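Local coordinates for protein phosphoribosylaminoimidazole-succinocarboxamide synthase (Pyrococcus horikoshii, PDB 3U55) that catalyses the ATP-dependent joining of L-aspartate to carboxyaminoimidazole ribonucleotide, a step of de novo purine biosynthesis, at residues Leu23-Lys28 / Asn76-Glu81; Asp29-Phe34 / Asp211-Asp216; Trp47-Leu52 / Glu222-Ile227; Val95-Leu100 / Thr196-Asp201. One frame throughout, in Å; residues are numbered along the deposited sequence.

Contact 1: Leu23-Lys28 / Asn76-Glu81; sequences LIMEFK and NRLIVE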
loop_
_atom_site.group_PDB
_atom_site.type_symbol
_atom_site.label_atom_id
_atom_site.label_comp_id
_atom_site.label_asym_id
_atom_site.label_seq_id
_atom_site.Cartn_x
_atom_site.Cartn_y
_atom_site.Cartn_z
ATOM N N LEU A 23 -8.834 30.293 8.261
ATOM C CA LEU A 23 -7.946 30.236 9.412
ATOM C C LEU A 23 -6.546 30.707 9.031
ATOM O O LEU A 23 -6.266 30.984 7.862
ATOM C CB LEU A 23 -7.914 28.834 10.037
ATOM C CG LEU A 23 -7.350 27.625 9.282
ATOM C CD1 LEU A 23 -6.918 26.571 10.287
ATOM C CD2 LEU A 23 -8.373 27.045 8.305
ATOM N N ILE A 24 -5.683 30.818 10.031
ATOM C CA ILE A 24 -4.295 31.194 9.800
ATOM C C ILE A 24 -3.426 29.949 9.767
ATOM O O ILE A 24 -3.481 29.116 10.673
ATOM C CB ILE A 24 -3.773 32.170 10.886
ATOM C CG1 ILE A 24 -4.503 33.519 10.810
ATOM C CG2 ILE A 24 -2.241 32.325 10.797
ATOM C CD1 ILE A 24 -4.287 34.317 9.523
ATOM N N MET A 25 -2.639 29.818 8.707
ATOM C CA MET A 25 -1.584 28.820 8.675
ATOM C C MET A 25 -0.254 29.536 8.865
ATOM O O MET A 25 0.132 30.371 8.045
ATOM C CB MET A 25 -1.597 28.035 7.365
ATOM C CG MET A 25 -0.529 26.946 7.286
ATOM S SD MET A 25 -0.755 25.887 5.837
ATOM C CE MET A 25 -0.410 27.027 4.508
ATOM N N GLU A 26 0.431 29.201 9.954
ATOM C CA GLU A 26 1.664 29.884 10.350
ATOM C C GLU A 26 2.856 28.938 10.268
ATOM O O GLU A 26 2.826 27.854 10.835
ATOM C CB GLU A 26 1.513 30.444 11.767
ATOM C CG GLU A 26 2.738 31.168 12.313
ATOM C CD GLU A 26 2.578 31.544 13.772
ATOM O OE1 GLU A 26 3.421 31.114 14.589
ATOM O OE2 GLU A 26 1.605 32.256 14.103
ATOM N N PHE A 27 3.898 29.359 9.553
ATOM C CA PHE A 27 5.093 28.540 9.354
ATOM C C PHE A 27 6.141 28.871 10.416
ATOM O O PHE A 27 6.464 30.038 10.632
ATOM C CB PHE A 27 5.675 28.776 7.960
ATOM C CG PHE A 27 4.802 28.281 6.828
ATOM C CD1 PHE A 27 5.177 27.166 6.088
ATOM C CD2 PHE A 27 3.625 28.940 6.488
ATOM C CE1 PHE A 27 4.389 26.708 5.031
ATOM C CE2 PHE A 27 2.827 28.490 5.437
ATOM C CZ PHE A 27 3.212 27.373 4.706
ATOM N N LYS A 28 6.673 27.839 11.065
ATOM C CA LYS A 28 7.641 28.014 12.147
ATOM C C LYS A 28 9.046 27.602 11.711
ATOM O O LYS A 28 9.222 27.003 10.649
ATOM C CB LYS A 28 7.212 27.208 13.379
ATOM C CG LYS A 28 5.909 27.673 14.012
ATOM C CD LYS A 28 5.446 26.701 15.086
ATOM N N ASN A 76 5.156 35.170 8.640
ATOM C CA ASN A 76 5.124 33.795 8.142
ATOM C C ASN A 76 3.713 33.213 8.158
ATOM O O ASN A 76 3.543 31.997 8.295
ATOM C CB ASN A 76 6.019 32.900 8.999
ATOM C CG ASN A 76 7.469 33.334 8.999
ATOM O OD1 ASN A 76 7.877 34.205 8.226
ATOM N ND2 ASN A 76 8.261 32.717 9.868
ATOM N N ARG A 77 2.716 34.082 8.019
ATOM C CA ARG A 77 1.307 33.704 8.148
ATOM C C ARG A 77 0.579 33.752 6.811
ATOM O O ARG A 77 0.684 34.743 6.073
ATOM C CB ARG A 77 0.590 34.633 9.138
ATOM C CG ARG A 77 1.127 34.608 10.560
ATOM C CD ARG A 77 0.393 35.622 11.431
ATOM N NE ARG A 77 0.556 36.989 10.940
ATOM C CZ ARG A 77 1.499 37.826 11.364
ATOM N NH1 ARG A 77 2.367 37.438 12.288
ATOM N NH2 ARG A 77 1.577 39.050 10.860
ATOM N N LEU A 78 -0.158 32.685 6.509
ATOM C CA LEU A 78 -1.038 32.641 5.352
ATOM C C LEU A 78 -2.473 32.541 5.848
ATOM O O LEU A 78 -2.738 31.910 6.868
ATOM C CB LEU A 78 -0.732 31.436 4.448
ATOM C CG LEU A 78 0.645 31.218 3.811
ATOM C CD1 LEU A 78 0.511 30.290 2.592
ATOM C CD2 LEU A 78 1.290 32.530 3.411
ATOM N N ILE A 79 -3.388 33.180 5.129
ATOM C CA ILE A 79 -4.812 32.979 5.356
ATOM C C ILE A 79 -5.267 31.910 4.375
ATOM O O ILE A 79 -5.034 32.026 3.173
ATOM C CB ILE A 79 -5.632 34.259 5.156
ATOM C CG1 ILE A 79 -5.068 35.397 6.015
ATOM C CG2 ILE A 79 -7.095 34.008 5.530
ATOM C CD1 ILE A 79 -5.559 36.764 5.608
ATOM N N VAL A 80 -5.892 30.870 4.916
ATOM C CA VAL A 80 -6.295 29.698 4.150
ATOM C C VAL A 80 -7.764 29.367 4.412
ATOM O O VAL A 80 -8.309 29.700 5.468
ATOM C CB VAL A 80 -5.379 28.455 4.436
ATOM C CG1 VAL A 80 -3.930 28.735 4.025
ATOM C CG2 VAL A 80 -5.449 28.021 5.907
ATOM N N GLU A 81 -8.395 28.736 3.427
ATOM C CA GLU A 81 -9.783 28.300 3.511
ATOM C C GLU A 81 -9.913 27.130 4.488
ATOM O O GLU A 81 -9.092 26.208 4.469
ATOM C CB GLU A 81 -10.231 27.875 2.114
ATOM C CG GLU A 81 -11.691 27.504 1.975
ATOM C CD GLU A 81 -12.034 27.052 0.565
ATOM O OE1 GLU A 81 -11.108 26.893 -0.261
ATOM O OE2 GLU A 81 -13.234 26.857 0.285
#
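Leu23 and Val80 sit opposite one another as an antiparallel hydrogen-bonded pair. Two backbone bonds close the pair, Leu23 N to Val80 O at 2.9 Å and Val80 N to Leu23 O at 3.0 Å. CG of Leu23 lies between its own backbone N and carbonyl carbon (chi1 65°), which slants the side chain across Val80 and leaves Leu23 CG 3.9 Å from Val80 CG2. Met25 pairs with Leu78 in the same manner on the same face of the sheet. Its CG is anti to the backbone N (chi1 -179°), and a bend at chi3 (67°) swings CE over so that this one methyl touches both Leu78 CD1 and Val80 CG1, each at 3.9 Å. The two strands are the inner pair of a four-stranded antiparallel sheet, with strand 13-17 beside 22-27 and strand 69-72 beside 77-81. Helix 45-62 packs against the Met25 and Leu78 face, Val54 reaching Leu78 and Ala50 reaching Phe27. Asn76 O accepts a hydrogen bond from Phe27 N at 2.9 Å and also lies at the edge of the Phe27 ring, whose CE2 is 3.9 Å from Leu78 CG. On the other face, Ile24 CD1 meets Ile79 CG1 at 3.8 Å.

Contact 2: Asp29-Phe34 / Asp211-Asp216; sequences DDATAF and DVFRFD. With SO4 (sulfate ion), chain C.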
loop_
_atom_site.group_PDB
_atom_site.type_symbol
_atom_site.label_atom_id
_atom_site.label_comp_id
_atom_site.label_asym_id
_atom_site.label_seq_id
_atom_site.Cartn_x
_atom_site.Cartn_y
_atom_site.Cartn_z
ATOM N N ASP A 29 10.040 27.927 12.534
ATOM C CA ASP A 29 11.435 27.599 12.229
ATOM C C ASP A 29 11.832 26.186 12.661
ATOM O O ASP A 29 12.943 25.734 12.367
ATOM C CB ASP A 29 12.381 28.642 12.838
ATOM C CG ASP A 29 12.344 29.973 12.097
ATOM O OD1 ASP A 29 13.000 30.931 12.564
ATOM O OD2 ASP A 29 11.663 30.068 11.048
ATOM N N ASP A 30 10.918 25.496 13.342
ATOM C CA ASP A 30 11.144 24.129 13.825
ATOM C C ASP A 30 11.233 23.118 12.689
ATOM O O ASP A 30 10.467 23.183 11.723
ATOM C CB ASP A 30 10.030 23.696 14.783
ATOM C CG ASP A 30 9.942 24.571 16.021
ATOM O OD1 ASP A 30 8.810 24.906 16.423
ATOM O OD2 ASP A 30 10.998 24.917 16.596
ATOM N N ALA A 31 12.166 22.180 12.827
ATOM C CA ALA A 31 12.291 21.065 11.900
ATOM C C ALA A 31 12.301 19.741 12.652
ATOM O O ALA A 31 12.971 19.604 13.682
ATOM C CB ALA A 31 13.550 21.213 11.045
ATOM N N THR A 32 11.538 18.776 12.140
ATOM C CA THR A 32 11.488 17.432 12.719
ATOM C C THR A 32 11.753 16.395 11.642
ATOM O O THR A 32 11.388 16.586 10.486
ATOM C CB THR A 32 10.122 17.106 13.381
ATOM O OG1 THR A 32 9.056 17.371 12.460
ATOM C CG2 THR A 32 9.916 17.917 14.655
ATOM N N ALA A 33 12.392 15.295 12.028
ATOM C CA ALA A 33 12.656 14.205 11.101
ATOM C C ALA A 33 12.605 12.873 11.825
ATOM O O ALA A 33 12.619 12.827 13.057
ATOM C CB ALA A 33 14.004 14.391 10.414
ATOM N N PHE A 34 12.540 11.798 11.043
ATOM C CA PHE A 34 12.559 10.426 11.549
ATOM C C PHE A 34 11.580 10.213 12.705
ATOM O O PHE A 34 11.967 9.780 13.794
ATOM C CB PHE A 34 13.983 10.009 11.944
ATOM C CG PHE A 34 15.018 10.278 10.881
ATOM C CD1 PHE A 34 14.903 9.716 9.613
ATOM C CD2 PHE A 34 16.120 11.081 11.160
ATOM C CE1 PHE A 34 15.860 9.961 8.635
ATOM C CE2 PHE A 34 17.087 11.327 10.189
ATOM C CZ PHE A 34 16.957 10.765 8.924
ATOM N N ASP A 211 16.095 16.876 3.051
ATOM C CA ASP A 211 17.101 15.798 3.134
ATOM C C ASP A 211 18.473 16.311 3.596
ATOM O O ASP A 211 19.284 15.547 4.127
ATOM C CB ASP A 211 17.238 15.043 1.806
ATOM C CG ASP A 211 16.183 13.948 1.630
ATOM O OD1 ASP A 211 15.528 13.548 2.617
ATOM O OD2 ASP A 211 16.030 13.465 0.492
ATOM N N VAL A 212 18.719 17.602 3.390
ATOM C CA VAL A 212 19.928 18.270 3.876
ATOM C C VAL A 212 19.963 18.232 5.410
ATOM O O VAL A 212 21.026 18.053 6.005
ATOM C CB VAL A 212 20.012 19.719 3.330
ATOM C CG1 VAL A 212 21.091 20.538 4.046
ATOM C CG2 VAL A 212 20.284 19.690 1.834
ATOM N N PHE A 213 18.793 18.380 6.031
ATOM C CA PHE A 213 18.638 18.231 7.479
ATOM C C PHE A 213 18.577 16.765 7.907
ATOM O O PHE A 213 19.244 16.380 8.865
ATOM C CB PHE A 213 17.402 18.994 7.969
ATOM C CG PHE A 213 16.962 18.631 9.366
ATOM C CD1 PHE A 213 17.788 18.875 10.467
ATOM C CD2 PHE A 213 15.715 18.057 9.582
ATOM C CE1 PHE A 213 17.375 18.542 11.755
ATOM C CE2 PHE A 213 15.288 17.726 10.870
ATOM C CZ PHE A 213 16.122 17.970 11.957
ATOM N N ARG A 214 17.786 15.957 7.197
ATOM C CA ARG A 214 17.663 14.524 7.494
ATOM C C ARG A 214 19.024 13.826 7.538
ATOM O O ARG A 214 19.288 13.026 8.442
ATOM C CB ARG A 214 16.757 13.811 6.479
ATOM C CG ARG A 214 15.263 14.053 6.654
ATOM C CD ARG A 214 14.450 13.107 5.776
ATOM N NE ARG A 214 13.039 13.487 5.741
ATOM C CZ ARG A 214 12.442 14.117 4.730
ATOM N NH1 ARG A 214 11.155 14.420 4.817
ATOM N NH2 ARG A 214 13.120 14.444 3.633
ATOM N N PHE A 215 19.882 14.133 6.568
ATOM C CA PHE A 215 21.144 13.402 6.426
ATOM C C PHE A 215 22.408 14.257 6.532
ATOM O O PHE A 215 23.484 13.839 6.092
ATOM C CB PHE A 215 21.129 12.584 5.129
ATOM C CG PHE A 215 19.967 11.636 5.034
ATOM C CD1 PHE A 215 19.883 10.530 5.876
ATOM C CD2 PHE A 215 18.947 11.857 4.113
ATOM C CE1 PHE A 215 18.801 9.655 5.798
ATOM C CE2 PHE A 215 17.863 10.988 4.027
ATOM C CZ PHE A 215 17.791 9.885 4.873
ATOM N N ASP A 216 22.272 15.438 7.137
ATOM C CA ASP A 216 23.387 16.369 7.359
ATOM C C ASP A 216 24.241 16.569 6.099
ATOM O O ASP A 216 25.461 16.366 6.112
ATOM C CB ASP A 216 24.249 15.923 8.552
ATOM C CG ASP A 216 23.446 15.770 9.840
ATOM O OD1 ASP A 216 22.398 16.437 10.000
ATOM O OD2 ASP A 216 23.871 14.978 10.702
HETATM S S SO4 C . 10.143 13.013 8.171
HETATM O O1 SO4 C . 10.685 14.330 7.856
HETATM O O2 SO4 C . 9.440 13.082 9.447
HETATM O O3 SO4 C . 9.215 12.619 7.114
HETATM O O4 SO4 C . 11.238 12.048 8.266
#
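Phe34 and Arg214 touch directly, yet what ties them by hydrogen bonds is a sulfate ion held between them. Phe34 N donates to sulfate O4 at 3.1 Å, while NE and NH1 along one edge of the Arg214 guanidinium both point to O1, NH1 at 3.1 Å. From the same guanidinium, NH2 forms a salt bridge of 2.8 Å to Asp211 OD1, approaching from above the carboxylate plane. Gripped by sulfate and Asp211, the guanidinium would turn less freely. A leucine in place of Arg214 would probably leave the sulfate short of a positive partner and Asp211 OD1 without its mate. The Phe34 ring presents its edge, CZ lying 3.3 Å from Arg214 O, and the same edge turns to the face of Phe215 in an offset edge-to-face pair (planes at 61°). CG of Phe213, anti to the backbone N (chi1 166°), starts its ring from helix 211-214 toward strand 30-33, where Ala31 CB lies over one face toward the rim in a CH-pi contact and Ala33 CB is 3.6 Å from Phe213 CE2. Lys210 also bonds the ion; though probably from the crystallisation liquor, it sits in an arrangement consistent with an anion-binding pocket.

Contact 3: Trp47-Leu52 / Glu222-Ile227; sequences WLNAQL and EAYKEI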
loop_
_atom_site.group_PDB
_atom_site.type_symbol
_atom_site.label_atom_id
_atom_site.label_comp_id
_atom_site.label_asym_id
_atom_site.label_seq_id
_atom_site.Cartn_x
_atom_site.Cartn_y
_atom_site.Cartn_z
ATOM N N TRP A 47 9.846 31.566 7.180
ATOM C CA TRP A 47 9.654 32.593 6.159
ATOM C C TRP A 47 9.799 32.020 4.753
ATOM O O TRP A 47 8.943 32.245 3.898
ATOM C CB TRP A 47 10.621 33.763 6.371
ATOM C CG TRP A 47 10.319 34.961 5.515
ATOM C CD1 TRP A 47 9.516 36.023 5.840
ATOM C CD2 TRP A 47 10.819 35.226 4.199
ATOM N NE1 TRP A 47 9.483 36.929 4.808
ATOM C CE2 TRP A 47 10.271 36.464 3.786
ATOM C CE3 TRP A 47 11.672 34.536 3.325
ATOM C CZ2 TRP A 47 10.550 37.026 2.538
ATOM C CZ3 TRP A 47 11.950 35.097 2.085
ATOM C CH2 TRP A 47 11.390 36.333 1.705
ATOM N N LEU A 48 10.872 31.265 4.531
ATOM C CA LEU A 48 11.119 30.632 3.238
ATOM C C LEU A 48 10.003 29.674 2.827
ATOM O O LEU A 48 9.501 29.755 1.705
ATOM C CB LEU A 48 12.479 29.924 3.234
ATOM C CG LEU A 48 13.675 30.883 3.284
ATOM C CD1 LEU A 48 14.927 30.168 3.794
ATOM C CD2 LEU A 48 13.917 31.549 1.924
ATOM N N ASN A 49 9.610 28.781 3.731
ATOM C CA ASN A 49 8.532 27.830 3.438
ATOM C C ASN A 49 7.191 28.515 3.161
ATOM O O ASN A 49 6.452 28.096 2.261
ATOM C CB ASN A 49 8.399 26.780 4.547
ATOM C CG ASN A 49 9.584 25.824 4.596
ATOM O OD1 ASN A 49 10.391 25.771 3.672
ATOM N ND2 ASN A 49 9.696 25.076 5.686
ATOM N N ALA A 50 6.895 29.575 3.915
ATOM C CA ALA A 50 5.684 30.370 3.690
ATOM C C ALA A 50 5.695 31.016 2.301
ATOM O O ALA A 50 4.724 30.888 1.547
ATOM C CB ALA A 50 5.523 31.428 4.773
ATOM N N GLN A 51 6.801 31.687 1.974
ATOM C CA GLN A 51 6.956 32.395 0.702
ATOM C C GLN A 51 6.888 31.446 -0.492
ATOM O O GLN A 51 6.216 31.735 -1.491
ATOM C CB GLN A 51 8.276 33.176 0.663
ATOM C CG GLN A 51 8.369 34.335 1.643
ATOM C CD GLN A 51 7.339 35.420 1.391
ATOM O OE1 GLN A 51 7.217 35.935 0.282
ATOM N NE2 GLN A 51 6.600 35.778 2.429
ATOM N N LEU A 52 7.585 30.320 -0.382
ATOM C CA LEU A 52 7.583 29.320 -1.449
ATOM C C LEU A 52 6.211 28.655 -1.629
ATOM O O LEU A 52 5.796 28.375 -2.759
ATOM C CB LEU A 52 8.690 28.288 -1.224
ATOM C CG LEU A 52 10.104 28.843 -1.426
ATOM C CD1 LEU A 52 11.145 27.906 -0.836
ATOM C CD2 LEU A 52 10.396 29.123 -2.901
ATOM N N GLU A 222 20.883 27.585 3.808
ATOM C CA GLU A 222 21.525 27.897 2.527
ATOM C C GLU A 222 20.868 27.159 1.355
ATOM O O GLU A 222 20.688 27.740 0.283
ATOM C CB GLU A 222 23.034 27.626 2.574
ATOM C CG GLU A 222 23.806 28.514 3.556
ATOM C CD GLU A 222 23.489 29.996 3.406
ATOM O OE1 GLU A 222 22.967 30.590 4.378
ATOM O OE2 GLU A 222 23.749 30.563 2.320
ATOM N N ALA A 223 20.501 25.895 1.571
ATOM C CA ALA A 223 19.816 25.099 0.550
ATOM C C ALA A 223 18.436 25.679 0.217
ATOM O O ALA A 223 18.079 25.802 -0.956
ATOM C CB ALA A 223 19.706 23.637 0.983
ATOM N N TYR A 224 17.680 26.060 1.249
ATOM C CA TYR A 224 16.335 26.622 1.068
ATOM C C TYR A 224 16.388 28.012 0.429
ATOM O O TYR A 224 15.501 28.375 -0.351
ATOM C CB TYR A 224 15.578 26.683 2.406
ATOM C CG TYR A 224 15.000 25.369 2.917
ATOM C CD1 TYR A 224 15.687 24.157 2.764
ATOM C CD2 TYR A 224 13.776 25.347 3.590
ATOM C CE1 TYR A 224 15.162 22.955 3.255
ATOM C CE2 TYR A 224 13.243 24.156 4.080
ATOM C CZ TYR A 224 13.941 22.967 3.913
ATOM O OH TYR A 224 13.405 21.792 4.396
ATOM N N LYS A 225 17.425 28.783 0.767
ATOM C CA LYS A 225 17.661 30.088 0.138
ATOM C C LYS A 225 17.930 29.927 -1.353
ATOM O O LYS A 225 17.421 30.701 -2.166
ATOM C CB LYS A 225 18.853 30.806 0.777
ATOM C CG LYS A 225 18.566 31.494 2.101
ATOM C CD LYS A 225 19.853 32.090 2.669
ATOM C CE LYS A 225 19.588 32.965 3.876
ATOM N NZ LYS A 225 20.849 33.522 4.444
ATOM N N GLU A 226 18.732 28.918 -1.694
ATOM C CA GLU A 226 19.130 28.652 -3.074
ATOM C C GLU A 226 17.897 28.364 -3.928
ATOM O O GLU A 226 17.760 28.906 -5.025
ATOM C CB GLU A 226 20.114 27.479 -3.129
ATOM C CG GLU A 226 21.384 27.758 -3.931
ATOM C CD GLU A 226 21.299 27.293 -5.372
ATOM O OE1 GLU A 226 21.192 28.153 -6.277
ATOM O OE2 GLU A 226 21.351 26.066 -5.600
ATOM N N ILE A 227 17.003 27.522 -3.408
ATOM C CA ILE A 227 15.706 27.259 -4.035
ATOM C C ILE A 227 14.935 28.558 -4.242
ATOM O O ILE A 227 14.469 28.839 -5.349
ATOM C CB ILE A 227 14.850 26.257 -3.201
ATOM C CG1 ILE A 227 15.428 24.843 -3.291
ATOM C CG2 ILE A 227 13.383 26.270 -3.646
ATOM C CD1 ILE A 227 15.298 24.176 -4.674
#
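In Leu48, Asn49 and Tyr224 alike the first side-chain torsion puts CG anti to the carbonyl carbon (chi1 -77° in Tyr224), which starts the three side chains off toward the interface. Leu48 leans obliquely across the base of the tyrosine, its CD1 lying 3.8 Å from Tyr224 CB and 4.2 Å from the backbone N of Lys225. One residue on, Asn49 reaches the tyrosine ring itself: OD1 is 3.3 Å from Tyr224 CE2 and 3.4 Å from Tyr224 CD2, with the amide and ring planes 42° apart. A turn further along, Leu52 and Ile227 cross at about a right angle, and Leu52 CD1 meets Ile227 CG2 at 3.9 Å. The segments 47-52 and 222-227, on helices 45-62 and 220-232, run in roughly the same direction, their axes 10.3 Å apart at closest and 24° from parallel. Beyond the ring, Tyr224 OH is hydrogen-bonded to Asp195, which holds the far end of the side chain, and Pro194 packs on both Asn49 and Tyr224. Between the two segments the contact is made by van der Waals packing, aliphatic at Leu48 and Leu52 and amide against ring at Asn49, without a hydrogen bond. Asn49 OD1 is buried without a hydrogen-bonding partner, so its closeness to ring carbons of Tyr224 is likely to be only modest compensation for lost solvation.

Contact 4: Val95-Leu100 / Thr196-Asp201; sequences VVAGSL and TCRFWD. With SO4 (sulfate ion), chain B.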
loop_
_atom_site.group_PDB
_atom_site.type_symbol
_atom_site.label_atom_id
_atom_site.label_comp_id
_atom_site.label_asym_id
_atom_site.label_seq_id
_atom_site.Cartn_x
_atom_site.Cartn_y
_atom_site.Cartn_z
ATOM N N VAL A 95 11.241 10.337 -9.340
ATOM C CA VAL A 95 12.579 9.773 -9.221
ATOM C C VAL A 95 12.617 8.977 -7.923
ATOM O O VAL A 95 12.005 9.389 -6.928
ATOM C CB VAL A 95 13.640 10.898 -9.198
ATOM C CG1 VAL A 95 15.039 10.344 -8.955
ATOM C CG2 VAL A 95 13.596 11.703 -10.492
ATOM N N VAL A 96 13.306 7.835 -7.928
ATOM C CA VAL A 96 13.387 6.990 -6.725
ATOM C C VAL A 96 14.230 7.658 -5.630
ATOM O O VAL A 96 15.378 8.063 -5.852
ATOM C CB VAL A 96 13.910 5.557 -7.034
ATOM C CG1 VAL A 96 14.126 4.769 -5.764
ATOM C CG2 VAL A 96 12.934 4.806 -7.950
ATOM N N ALA A 97 13.626 7.782 -4.450
ATOM C CA ALA A 97 14.271 8.363 -3.278
ATOM C C ALA A 97 13.459 7.967 -2.054
ATOM O O ALA A 97 12.347 7.453 -2.186
ATOM C CB ALA A 97 14.339 9.888 -3.406
ATOM N N GLY A 98 14.021 8.196 -0.869
ATOM C CA GLY A 98 13.308 7.988 0.390
ATOM C C GLY A 98 12.767 6.587 0.597
ATOM O O GLY A 98 13.448 5.599 0.303
ATOM N N SER A 99 11.527 6.509 1.086
ATOM C CA SER A 99 10.906 5.232 1.473
ATOM C C SER A 99 10.662 4.281 0.298
ATOM O O SER A 99 10.517 3.077 0.494
ATOM C CB SER A 99 9.596 5.464 2.248
ATOM O OG SER A 99 8.515 5.767 1.378
ATOM N N LEU A 100 10.618 4.818 -0.918
ATOM C CA LEU A 100 10.379 3.984 -2.097
ATOM C C LEU A 100 11.460 2.916 -2.273
ATOM O O LEU A 100 11.180 1.819 -2.764
ATOM C CB LEU A 100 10.235 4.833 -3.366
ATOM C CG LEU A 100 9.817 4.099 -4.652
ATOM C CD1 LEU A 100 8.505 3.328 -4.481
ATOM C CD2 LEU A 100 9.725 5.073 -5.819
ATOM N N THR A 196 8.308 19.611 2.166
ATOM C CA THR A 196 7.361 18.599 1.682
ATOM C C THR A 196 7.687 18.039 0.289
ATOM O O THR A 196 6.986 17.161 -0.216
ATOM C CB THR A 196 5.919 19.139 1.690
ATOM O OG1 THR A 196 5.842 20.324 0.888
ATOM C CG2 THR A 196 5.469 19.445 3.120
ATOM N N CYS A 197 8.753 18.547 -0.318
ATOM C CA CYS A 197 9.171 18.119 -1.651
ATOM C C CYS A 197 10.628 17.700 -1.599
ATOM O O CYS A 197 11.394 18.206 -0.777
ATOM C CB CYS A 197 9.064 19.268 -2.651
ATOM S SG CYS A 197 7.470 20.085 -2.824
ATOM N N ARG A 198 11.011 16.787 -2.483
ATOM C CA ARG A 198 12.427 16.599 -2.781
ATOM C C ARG A 198 12.785 17.351 -4.055
ATOM O O ARG A 198 12.165 17.155 -5.108
ATOM C CB ARG A 198 12.807 15.118 -2.859
ATOM C CG ARG A 198 12.936 14.474 -1.496
ATOM C CD ARG A 198 13.405 13.030 -1.582
ATOM N NE ARG A 198 13.544 12.455 -0.240
ATOM C CZ ARG A 198 12.566 11.828 0.415
ATOM N NH1 ARG A 198 11.375 11.663 -0.147
ATOM N NH2 ARG A 198 12.781 11.347 1.630
ATOM N N PHE A 199 13.763 18.249 -3.923
ATOM C CA PHE A 199 14.257 19.090 -5.012
ATOM C C PHE A 199 15.746 18.811 -5.209
ATOM O O PHE A 199 16.520 18.968 -4.272
ATOM C CB PHE A 199 14.141 20.580 -4.650
ATOM C CG PHE A 199 12.733 21.097 -4.449
ATOM C CD1 PHE A 199 11.705 20.806 -5.346
ATOM C CD2 PHE A 199 12.465 21.955 -3.386
ATOM C CE1 PHE A 199 10.426 21.337 -5.163
ATOM C CE2 PHE A 199 11.186 22.491 -3.192
ATOM C CZ PHE A 199 10.166 22.182 -4.080
ATOM N N TRP A 200 16.151 18.408 -6.415
ATOM C CA TRP A 200 17.574 18.201 -6.727
ATOM C C TRP A 200 18.042 19.203 -7.776
ATOM O O TRP A 200 17.314 19.501 -8.724
ATOM C CB TRP A 200 17.821 16.785 -7.262
ATOM C CG TRP A 200 17.686 15.670 -6.264
ATOM C CD1 TRP A 200 17.346 15.769 -4.940
ATOM C CD2 TRP A 200 17.851 14.268 -6.528
ATOM N NE1 TRP A 200 17.304 14.523 -4.367
ATOM C CE2 TRP A 200 17.612 13.583 -5.316
ATOM C CE3 TRP A 200 18.177 13.528 -7.672
ATOM C CZ2 TRP A 200 17.688 12.193 -5.213
ATOM C CZ3 TRP A 200 18.261 12.139 -7.568
ATOM C CH2 TRP A 200 18.015 11.490 -6.347
ATOM N N ASP A 201 19.263 19.717 -7.625
ATOM C CA ASP A 201 19.840 20.550 -8.681
ATOM C C ASP A 201 19.965 19.712 -9.956
ATOM O O ASP A 201 20.408 18.570 -9.898
ATOM C CB ASP A 201 21.208 21.102 -8.276
ATOM C CG ASP A 201 21.894 21.832 -9.420
ATOM O OD1 ASP A 201 21.382 22.879 -9.846
ATOM O OD2 ASP A 201 22.927 21.343 -9.907
HETATM S S SO4 B . 9.424 9.368 2.113
HETATM O O1 SO4 B . 10.100 8.934 0.904
HETATM O O2 SO4 B . 9.612 10.800 2.316
HETATM O O3 SO4 B . 8.004 9.045 1.977
HETATM O O4 SO4 B . 9.984 8.667 3.261
#
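Gly98 and Arg198 meet in an anion-binding site occupied by a sulfate ion, probably from the crystallisation liquor. The CA of Gly98 lies over one face of the Arg198 guanidinium, offset toward its rim, at 3.6 Å from Arg198 NH2. Gly98 has a positive phi of 57°, and a CB there would collide with both the guanidinium and the ion, so the close approach depends on the missing side chain. Immediately after it, Ser99 N donates a nearly straight 2.8 Å bond to sulfate O1. Arg198 meets the ion with the edge of its guanidinium: NH1 and NH2 both point to O2, at 3.1 Å and 3.3 Å, and Arg93 is a further donor to the sulfate. Strand 197-201 and the strand that leads into the 95-100 loop, 84-93, both pair antiparallel with strand 169-180, so the contact spans that central strand, and Val172 on it touches Ala97, Arg198 and Trp200. Arg198 is extended from CG to NE, and its CD passes 3.8 Å from Ala97 CB. Its NE is in a salt bridge with Asp211 and its NH1 with Asp173, an arrangement that would steady the guanidinium. A methionine in place of Arg198 would probably leave Asp211 OD2 and Asp173 OD2 without this arginine's charge, Asp211 keeping Arg214, and the sulfate more weakly held. On the same side of the strand, Trp200 reaches the start of the loop, its CZ3 lying 3.9 Å from Val95 CG1 and its CZ2 4.4 Å from Ala97 CB.

Overall arrangement
Contacts 3 and 4 are buried, whereas contacts 1 and 2 are partly buried and lie farther from the chain centre. Contact 1 depends on backbone bonds between strands and contact 3 on apolar packing between helices; the two join where Phe27 packs on Asn49 and Ala50, setting the sheet on helix 45-62. Contacts 2 and 4 instead gather charge, each holding a sulfate with an arginine and a backbone N. Asp211 is shared between them, pairing with both arginines, although Arg214 and Arg198 bring like charges close. Contact 3 meets contact 2 through Val212 and Ala223, and contact 4 through Ile227 and Phe199. Contacts 1 and 4 do not touch.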